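Local coordinates for protein mannose-specific lectin 3 chain 2 (Crocus vernus, PDB 3MEZ) that probably binds mannose as one of the two bulb-type lectin chains of a heterotetramer built from a pair of heterodimers, at residues R6-S11 / D90-L95. Numbering follows the deposited sequence.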
loop_
_atom_site.group_PDB
_atom_site.type_symbol
_atom_site.label_atom_id
_atom_site.label_comp_id
_atom_site.label_asym_id
_atom_site.label_seq_id
_atom_site.Cartn_x
_atom_site.Cartn_y
_atom_site.Cartn_z
ATOM N N ARG B 6 -2.064 -11.573 -0.711
ATOM C CA ARG B 6 -3.259 -11.934 -1.435
ATOM C C ARG B 6 -4.444 -12.321 -0.544
ATOM O O ARG B 6 -5.521 -11.995 -0.843
ATOM C CB ARG B 6 -2.993 -13.084 -2.385
ATOM C CG ARG B 6 -4.201 -13.541 -3.083
ATOM C CD ARG B 6 -3.924 -14.475 -4.269
ATOM N NE ARG B 6 -4.045 -13.779 -5.551
ATOM C CZ ARG B 6 -4.945 -14.074 -6.478
ATOM N NH1 ARG B 6 -4.980 -13.392 -7.597
ATOM N NH2 ARG B 6 -5.799 -15.057 -6.288
ATOM N N ASN B 7 -4.180 -13.059 0.518
ATOM C CA ASN B 7 -5.203 -13.623 1.372
ATOM C C ASN B 7 -5.364 -13.010 2.766
ATOM O O ASN B 7 -6.243 -13.373 3.466
ATOM C CB ASN B 7 -5.017 -15.127 1.491
ATOM C CG ASN B 7 -3.736 -15.506 2.188
ATOM O OD1 ASN B 7 -2.729 -14.898 1.999
ATOM N ND2 ASN B 7 -3.798 -16.548 2.983
ATOM N N VAL B 8 -4.504 -12.070 3.130
ATOM C CA VAL B 8 -4.460 -11.481 4.453
ATOM C C VAL B 8 -4.227 -9.975 4.408
ATOM O O VAL B 8 -3.413 -9.553 3.666
ATOM C CB VAL B 8 -3.278 -12.050 5.219
ATOM C CG1 VAL B 8 -3.146 -11.432 6.553
ATOM C CG2 VAL B 8 -3.341 -13.529 5.308
ATOM N N LEU B 9 -4.926 -9.217 5.238
ATOM C CA LEU B 9 -4.711 -7.789 5.453
ATOM C C LEU B 9 -4.258 -7.569 6.899
ATOM O O LEU B 9 -4.864 -8.085 7.771
ATOM C CB LEU B 9 -5.995 -6.996 5.212
ATOM C CG LEU B 9 -5.923 -5.479 5.091
ATOM C CD1 LEU B 9 -5.370 -5.123 3.771
ATOM C CD2 LEU B 9 -7.218 -4.785 5.296
ATOM N N PHE B 10 -3.190 -6.819 7.096
ATOM C CA PHE B 10 -2.608 -6.549 8.381
ATOM C C PHE B 10 -3.025 -5.161 8.875
ATOM O O PHE B 10 -3.326 -4.324 8.081
ATOM C CB PHE B 10 -1.103 -6.625 8.308
ATOM C CG PHE B 10 -0.573 -7.922 7.811
ATOM C CD1 PHE B 10 -0.350 -8.970 8.670
ATOM C CD2 PHE B 10 -0.278 -8.097 6.488
ATOM C CE1 PHE B 10 0.114 -10.132 8.218
ATOM C CE2 PHE B 10 0.175 -9.285 6.065
ATOM C CZ PHE B 10 0.379 -10.279 6.929
ATOM N N SER B 11 -2.989 -4.915 10.179
ATOM C CA SER B 11 -3.421 -3.629 10.710
ATOM C C SER B 11 -2.580 -2.473 10.092
ATOM O O SER B 11 -1.416 -2.618 9.934
ATOM C CB SER B 11 -3.282 -3.578 12.237
ATOM O OG SER B 11 -4.102 -4.465 12.929
ATOM N N ASP B 90 -1.518 -5.412 17.054
ATOM C CA ASP B 90 -1.522 -5.742 15.645
ATOM C C ASP B 90 -2.491 -6.887 15.341
ATOM O O ASP B 90 -2.487 -7.868 15.993
ATOM C CB ASP B 90 -0.122 -6.077 15.184
ATOM C CG ASP B 90 0.854 -4.943 15.392
ATOM O OD1 ASP B 90 0.479 -3.805 15.364
ATOM O OD2 ASP B 90 1.995 -5.230 15.582
ATOM N N TYR B 91 -3.315 -6.691 14.341
ATOM C CA TYR B 91 -4.385 -7.593 13.984
ATOM C C TYR B 91 -4.272 -8.067 12.527
ATOM O O TYR B 91 -3.542 -7.520 11.750
ATOM C CB TYR B 91 -5.742 -6.975 14.232
ATOM C CG TYR B 91 -6.115 -6.769 15.676
ATOM C CD1 TYR B 91 -5.517 -5.800 16.424
ATOM C CD2 TYR B 91 -7.068 -7.563 16.288
ATOM C CE1 TYR B 91 -5.872 -5.602 17.723
ATOM C CE2 TYR B 91 -7.401 -7.380 17.536
ATOM C CZ TYR B 91 -6.796 -6.419 18.271
ATOM O OH TYR B 91 -7.138 -6.232 19.538
ATOM N N VAL B 92 -4.959 -9.139 12.215
ATOM C CA VAL B 92 -4.933 -9.669 10.910
ATOM C C VAL B 92 -6.344 -10.044 10.461
ATOM O O VAL B 92 -7.100 -10.541 11.209
ATOM C CB VAL B 92 -3.909 -10.801 10.886
ATOM C CG1 VAL B 92 -4.536 -12.121 11.065
ATOM C CG2 VAL B 92 -3.058 -10.693 9.794
ATOM N N LEU B 93 -6.678 -9.691 9.246
ATOM C CA LEU B 93 -7.910 -10.083 8.590
ATOM C C LEU B 93 -7.513 -11.145 7.576
ATOM O O LEU B 93 -6.749 -10.874 6.687
ATOM C CB LEU B 93 -8.516 -8.921 7.850
ATOM C CG LEU B 93 -9.964 -8.736 7.374
ATOM C CD1 LEU B 93 -10.161 -8.198 5.978
ATOM C CD2 LEU B 93 -10.862 -9.870 7.635
ATOM N N ILE B 94 -8.038 -12.337 7.740
ATOM C CA ILE B 94 -7.768 -13.440 6.865
ATOM C C ILE B 94 -8.987 -13.864 6.051
ATOM O O ILE B 94 -10.012 -14.118 6.578
ATOM C CB ILE B 94 -7.271 -14.659 7.650
ATOM C CG1 ILE B 94 -6.079 -14.317 8.530
ATOM C CG2 ILE B 94 -6.894 -15.754 6.745
ATOM C CD1 ILE B 94 -5.680 -15.347 9.407
ATOM N N LEU B 95 -8.834 -13.961 4.747
ATOM C CA LEU B 95 -9.879 -14.549 3.952
ATOM C C LEU B 95 -9.603 -16.033 3.877
ATOM O O LEU B 95 -8.750 -16.469 3.189
ATOM C CB LEU B 95 -9.964 -13.945 2.568
ATOM C CG LEU B 95 -11.068 -14.431 1.652
ATOM C CD1 LEU B 95 -12.410 -14.098 2.187
ATOM C CD2 LEU B 95 -10.921 -13.912 0.260
HETATM O O HOH W 1 -6.459 -18.079 3.329
#
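Ser11 and Tyr91 meet because chi1 of Ser11 (-65°) sets OG anti to its own carbonyl carbon and reaching across to residues 90-95, where it accepts the N-H of Tyr91 at 2.8 Å from Tyr91 N; OG is also bonded to Gly64 O, tying the contact to a neighbouring loop. On the face lined by Val8, Phe10, Val92 and Ile94, Val8 holds CG1 anti to its backbone N (chi1 177°), bringing that methyl over the rim of one face of the Phe10 ring. Val92 CG2 enters here too: it comes obliquely to the ring, 3.4 Å from Phe10 CD1, and sits 3.3 Å from Val8 CG1, tighter than usual for two methyls.

Strands 8-10 and 92-95 run antiparallel, their axes 171° apart. Leu9 and Leu93 form the hydrogen-bonded pair, with Leu93 N 2.8 Å from Leu9 O in a nearly straight bond and Leu9 N 2.9 Å from Leu93 O. The Leu9 and Leu93 side chains meet at their CB atoms, 4.1 Å from Leu9 CB to Leu93 CB, and both pack on Leu63 of strand 60-63. Leu95 N to Asn7 O extends the ladder one way; Ser11 N to Tyr91 O, the more bent bond, extends it the other.

Pro93, Tyr100 and Ala88 of the neighbouring chain 1 subunit pack against Phe10, Val92 and Ile94, respectively. Asn7 ND2 bonds to Asn3 OD1 of that subunit, while a water links ND2 to Leu95 O. Four backbone bonds and the Ser11 OG bond thus hold the two segments together, leaving one apolar face for the bulb-lectin core and the other for the interface with a chain 1 subunit.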